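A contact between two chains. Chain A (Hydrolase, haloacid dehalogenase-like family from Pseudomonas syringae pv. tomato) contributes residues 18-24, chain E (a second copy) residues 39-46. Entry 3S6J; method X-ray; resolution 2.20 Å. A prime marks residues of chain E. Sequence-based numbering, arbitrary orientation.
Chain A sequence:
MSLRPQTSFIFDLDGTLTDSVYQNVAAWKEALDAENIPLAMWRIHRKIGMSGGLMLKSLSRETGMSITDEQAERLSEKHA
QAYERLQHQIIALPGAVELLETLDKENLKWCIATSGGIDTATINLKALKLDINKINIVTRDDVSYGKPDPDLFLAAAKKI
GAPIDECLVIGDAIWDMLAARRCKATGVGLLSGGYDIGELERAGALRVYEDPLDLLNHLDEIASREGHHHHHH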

ATOM      1  N   THR A  18      12.082   2.081   9.125  1.00 28.23           N
ATOM      2  CA  THR A  18      10.923   2.606   9.836  1.00 27.69           C
ATOM      3  C   THR A  18       9.658   2.378   9.034  1.00 28.94           C
ATOM      4  O   THR A  18       9.692   2.358   7.806  1.00 28.57           O
ATOM      5  N   ASP A  19       8.545   2.209   9.738  1.00 26.61           N
ATOM      6  CA  ASP A  19       7.269   1.982   9.109  1.00 27.99           C
ATOM      7  C   ASP A  19       6.596   3.330   8.935  1.00 30.37           C
ATOM      8  O   ASP A  19       5.749   3.712   9.745  1.00 29.33           O
ATOM      9  N   SER A  20       6.986   4.041   7.873  1.00 27.20           N
ATOM     10  CA  SER A  20       6.554   5.423   7.658  1.00 29.57           C
ATOM     11  C   SER A  20       6.032   5.682   6.261  1.00 31.69           C
ATOM     12  O   SER A  20       5.615   6.806   5.966  1.00 29.15           O
ATOM     13  N   VAL A  21       6.071   4.668   5.392  1.00 28.91           N
ATOM     14  CA  VAL A  21       5.604   4.892   4.023  1.00 29.82           C
ATOM     15  C   VAL A  21       4.143   5.343   4.000  1.00 28.96           C
ATOM     16  O   VAL A  21       3.783   6.228   3.261  1.00 28.55           O
ATOM     17  N   TYR A  22       3.303   4.750   4.833  1.00 28.12           N
ATOM     18  CA  TYR A  22       1.911   5.165   4.871  1.00 27.08           C
ATOM     19  C   TYR A  22       1.704   6.579   5.434  1.00 29.32           C
ATOM     20  O   TYR A  22       0.768   7.287   5.043  1.00 27.81           O
ATOM     21  N   GLN A  23       2.583   7.015   6.327  1.00 27.89           N
ATOM     22  CA  GLN A  23       2.451   8.369   6.838  1.00 30.00           C
ATOM     23  C   GLN A  23       2.892   9.316   5.740  1.00 30.81           C
ATOM     24  O   GLN A  23       2.356  10.401   5.592  1.00 32.56           O
ATOM     25  N   ASN A  24       3.883   8.888   4.974  1.00 30.54           N
ATOM     26  CA  ASN A  24       4.407   9.685   3.884  1.00 33.86           C
ATOM     27  C   ASN A  24       3.338   9.872   2.812  1.00 32.40           C
ATOM     28  O   ASN A  24       3.107  10.973   2.359  1.00 32.23           O
TER
ATOM     29  N   LEU E  39       1.492  -4.062  14.542  1.00 35.11           N
ATOM     30  CA  LEU E  39       1.640  -4.757  13.270  1.00 31.58           C
ATOM     31  C   LEU E  39       2.028  -3.703  12.267  1.00 30.74           C
ATOM     32  O   LEU E  39       1.404  -2.646  12.236  1.00 27.71           O
ATOM     33  N   ALA E  40       3.064  -3.965  11.474  1.00 29.04           N
ATOM     34  CA  ALA E  40       3.476  -3.008  10.450  1.00 27.61           C
ATOM     35  C   ALA E  40       2.306  -2.770   9.501  1.00 28.81           C
ATOM     36  O   ALA E  40       1.499  -3.658   9.237  1.00 27.47           O
HETATM   37  N   MSE E  41       2.186  -1.565   8.989  1.00 28.73           N
HETATM   38  CA  MSE E  41       1.040  -1.292   8.131  1.00 30.28           C
HETATM   39  C   MSE E  41       0.948  -2.056   6.807  1.00 28.23           C
HETATM   40  O   MSE E  41      -0.149  -2.258   6.312  1.00 30.03           O
ATOM     41  N   TRP E  42       2.064  -2.501   6.247  1.00 26.69           N
ATOM     42  CA  TRP E  42       1.986  -3.323   5.028  1.00 27.28           C
ATOM     43  C   TRP E  42       1.233  -4.661   5.269  1.00 29.08           C
ATOM     44  O   TRP E  42       0.477  -5.122   4.395  1.00 26.98           O
ATOM     45  N   ARG E  43       1.422  -5.258   6.452  1.00 28.47           N
ATOM     46  CA  ARG E  43       0.728  -6.492   6.835  1.00 29.73           C
ATOM     47  C   ARG E  43      -0.778  -6.266   6.972  1.00 30.33           C
ATOM     48  O   ARG E  43      -1.571  -7.131   6.626  1.00 31.73           O
ATOM     49  N   ILE E  44      -1.175  -5.104   7.490  1.00 31.85           N
ATOM     50  CA  ILE E  44      -2.601  -4.761   7.565  1.00 31.32           C
ATOM     51  C   ILE E  44      -3.188  -4.533   6.162  1.00 30.80           C
ATOM     52  O   ILE E  44      -4.306  -4.964   5.860  1.00 30.77           O
ATOM     53  N   HIS E  45      -2.410  -3.879   5.305  1.00 30.90           N
ATOM     54  CA  HIS E  45      -2.838  -3.550   3.935  1.00 30.07           C
ATOM     55  C   HIS E  45      -3.061  -4.838   3.148  1.00 30.00           C
ATOM     56  O   HIS E  45      -3.970  -4.924   2.323  1.00 31.49           O
ATOM     57  N   ARG E  46      -2.241  -5.847   3.418  1.00 33.06           N
ATOM     58  CA  ARG E  46      -2.357  -7.145   2.741  1.00 33.44           C
ATOM     59  C   ARG E  46      -3.718  -7.812   2.950  1.00 33.56           C
ATOM     60  O   ARG E  46      -4.174  -8.578   2.100  1.00 35.77           O
TER

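Two copies of the same hydrolase meet here, and the contact rests mainly on Asp19 and Tyr22 of chain A. Thr18 stays out of reach of chain E.

Asp19 points toward the other stretch with chi1 in the t well. This carries its carboxylate to the start of the helix that begins at Met41′. Met41′ N donates a hydrogen bond to Asp19 OD2 at 2.9 Å, with a nearly straight angle of 162°. An amide in the first turn of a helix has no earlier turn to bond to, so the carboxylate supplies an acceptor. Asp19 OD2 also lies 3.3 Å from Ala40′ CA and 3.7 Å from Ala40′ CB. The other carboxylate oxygen works through water 1. Water 1 lies 2.7 Å from Asp19 OD1 and accepts a hydrogen bond from Trp42′ N at 2.8 Å. Two successive amides of the helix start are thus served, one directly and one through water.

Ser20 points away, and Val21 is out of reach. Tyr22 points toward chain E in the m rotamer and has the largest area covered, 102 Å². Met41′, a selenomethionine, also points inward, and its CB sits over one face of the tyrosine ring. Met41′ CB is 3.8 Å from Tyr22 CD1 and makes a CH-pi contact, 4.2 Å from the centroid of the Tyr22 ring. The selenium lies obliquely to the same ring.

The tyrosine hydroxyl reaches further along the helix. Tyr22 OH and His45′ ND1 share a hydrogen bond of 2.9 Å. His45′ points toward chain A with chi1 t, and the two rings meet rim to rim, their planes at 78°. Tyr22 OH also passes 3.7 Å from Trp42′ CA, while the indole leads away.

Gln23 starts sideways, but its end comes nearer: Gln23 NE2 is 4.1 Å from Met41′ SE. Asn24 is out of reach.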

ATOM      1  CB  THR A  18      11.056   4.111  10.158  1.00 30.41           C
ATOM      2  OG1 THR A  18      11.356   4.859   8.955  1.00 30.23           O
ATOM      3  CG2 THR A  18      12.159   4.331  11.204  1.00 27.96           C
ATOM      4  CB  ASP A  19       6.410   1.063   9.978  1.00 26.62           C
ATOM      5  CG  ASP A  19       5.068   0.748   9.342  1.00 29.19           C
ATOM      6  OD1 ASP A  19       4.870   1.074   8.140  1.00 29.34           O
ATOM      7  OD2 ASP A  19       4.212   0.174  10.044  1.00 28.66           O
ATOM      8  CB  SER A  20       7.707   6.392   7.903  1.00 29.85           C
ATOM      9  OG  SER A  20       8.925   5.835   7.451  1.00 31.15           O
ATOM     10  CB  VAL A  21       5.790   3.669   3.122  1.00 28.51           C
ATOM     11  CG1 VAL A  21       4.925   3.799   1.884  1.00 28.50           C
ATOM     12  CG2 VAL A  21       7.253   3.508   2.743  1.00 28.00           C
ATOM     13  CB  TYR A  22       1.072   4.111   5.571  1.00 28.12           C
ATOM     14  CG  TYR A  22       1.044   2.816   4.778  1.00 30.33           C
ATOM     15  CD1 TYR A  22       2.139   1.956   4.774  1.00 29.00           C
ATOM     16  CD2 TYR A  22      -0.058   2.474   3.999  1.00 28.63           C
ATOM     17  CE1 TYR A  22       2.124   0.776   4.050  1.00 27.02           C
ATOM     18  CE2 TYR A  22      -0.083   1.299   3.277  1.00 28.00           C
ATOM     19  CZ  TYR A  22       1.021   0.457   3.296  1.00 29.30           C
ATOM     20  OH  TYR A  22       1.037  -0.705   2.548  1.00 29.13           O
ATOM     21  CB  GLN A  23       3.288   8.598   8.105  1.00 31.88           C
ATOM     22  CG  GLN A  23       2.642   8.103   9.401  1.00 30.23           C
ATOM     23  CD  GLN A  23       2.591   6.595   9.465  1.00 31.65           C
ATOM     24  OE1 GLN A  23       3.306   5.913   8.729  1.00 30.27           O
ATOM     25  NE2 GLN A  23       1.753   6.061  10.348  1.00 32.68           N
ATOM     26  CB  ASN A  24       5.657   9.033   3.318  1.00 31.45           C
ATOM     27  CG  ASN A  24       6.557  10.009   2.655  1.00 34.31           C
ATOM     28  OD1 ASN A  24       6.111  11.063   2.175  1.00 38.20           O
ATOM     29  ND2 ASN A  24       7.842   9.676   2.594  1.00 34.74           N
TER
ATOM     30  CB  LEU E  39       0.306  -5.354  12.849  1.00 29.45           C
ATOM     31  CG  LEU E  39       0.401  -6.818  12.465  1.00 38.16           C
ATOM     32  CD1 LEU E  39       0.003  -7.680  13.652  1.00 37.76           C
ATOM     33  CD2 LEU E  39      -0.484  -7.093  11.261  1.00 38.73           C
ATOM     34  CB  ALA E  40       4.708  -3.504   9.689  1.00 25.50           C
HETATM   35  CB  MSE E  41       0.843   0.210   7.948  1.00 30.27           C
HETATM   36  CG  MSE E  41      -0.146   0.716   9.002  1.00 30.03           C
HETATM   37 SE   MSE E  41       0.016   2.532   9.141  1.00 60.34          SE
HETATM   38  CE  MSE E  41      -1.609   3.062   8.170  1.00 34.48           C
ATOM     39  CB  TRP E  42       3.373  -3.571   4.420  1.00 25.56           C
ATOM     40  CG  TRP E  42       4.182  -4.586   5.178  1.00 27.37           C
ATOM     41  CD1 TRP E  42       4.903  -4.376   6.319  1.00 27.43           C
ATOM     42  CD2 TRP E  42       4.353  -5.969   4.843  1.00 25.20           C
ATOM     43  NE1 TRP E  42       5.507  -5.555   6.718  1.00 26.21           N
ATOM     44  CE2 TRP E  42       5.184  -6.540   5.826  1.00 28.54           C
ATOM     45  CE3 TRP E  42       3.876  -6.778   3.809  1.00 28.46           C
ATOM     46  CZ2 TRP E  42       5.538  -7.893   5.817  1.00 28.06           C
ATOM     47  CZ3 TRP E  42       4.237  -8.111   3.790  1.00 28.34           C
ATOM     48  CH2 TRP E  42       5.062  -8.655   4.792  1.00 28.76           C
ATOM     49  CB  ARG E  43       1.299  -7.099   8.151  1.00 30.83           C
ATOM     50  CG  ARG E  43       2.830  -7.103   8.253  1.00 31.85           C
ATOM     51  CD  ARG E  43       3.391  -8.081   9.297  1.00 31.84           C
ATOM     52  NE  ARG E  43       3.397  -9.423   8.716  1.00 41.70           N
ATOM     53  CZ  ARG E  43       4.479 -10.153   8.464  1.00 34.54           C
ATOM     54  NH1 ARG E  43       5.684  -9.717   8.779  1.00 30.48           N
ATOM     55  NH2 ARG E  43       4.333 -11.345   7.913  1.00 40.54           N
ATOM     56  CB  ILE E  44      -2.857  -3.521   8.461  1.00 28.76           C
ATOM     57  CG1 ILE E  44      -2.423  -3.817   9.911  1.00 28.40           C
ATOM     58  CG2 ILE E  44      -4.338  -3.132   8.407  1.00 27.15           C
ATOM     59  CD1 ILE E  44      -2.229  -2.591  10.813  1.00 24.84           C
ATOM     60  CB  HIS E  45      -1.783  -2.658   3.241  1.00 27.79           C
ATOM     61  CG  HIS E  45      -2.230  -2.065   1.933  1.00 29.88           C
ATOM     62  ND1 HIS E  45      -1.476  -1.149   1.246  1.00 29.68           N
ATOM     63  CD2 HIS E  45      -3.369  -2.248   1.210  1.00 26.01           C
ATOM     64  CE1 HIS E  45      -2.125  -0.780   0.148  1.00 30.52           C
ATOM     65  NE2 HIS E  45      -3.269  -1.437   0.109  1.00 31.01           N
ATOM     66  CB  ARG E  46      -1.278  -8.111   3.249  1.00 36.26           C
ATOM     67  CG  ARG E  46       0.071  -8.019   2.563  1.00 36.64           C
ATOM     68  CD  ARG E  46       0.767  -9.402   2.570  1.00 40.71           C
ATOM     69  NE  ARG E  46       0.811 -10.039   3.897  1.00 41.96           N
ATOM     70  CZ  ARG E  46       1.688 -10.989   4.248  1.00 42.75           C
ATOM     71  NH1 ARG E  46       2.601 -11.420   3.379  1.00 41.14           N
ATOM     72  NH2 ARG E  46       1.661 -11.511   5.469  1.00 43.29           N
TER
HETATM   73  O   HOH W   1       4.546  -1.197   6.692  1.00 24.76           O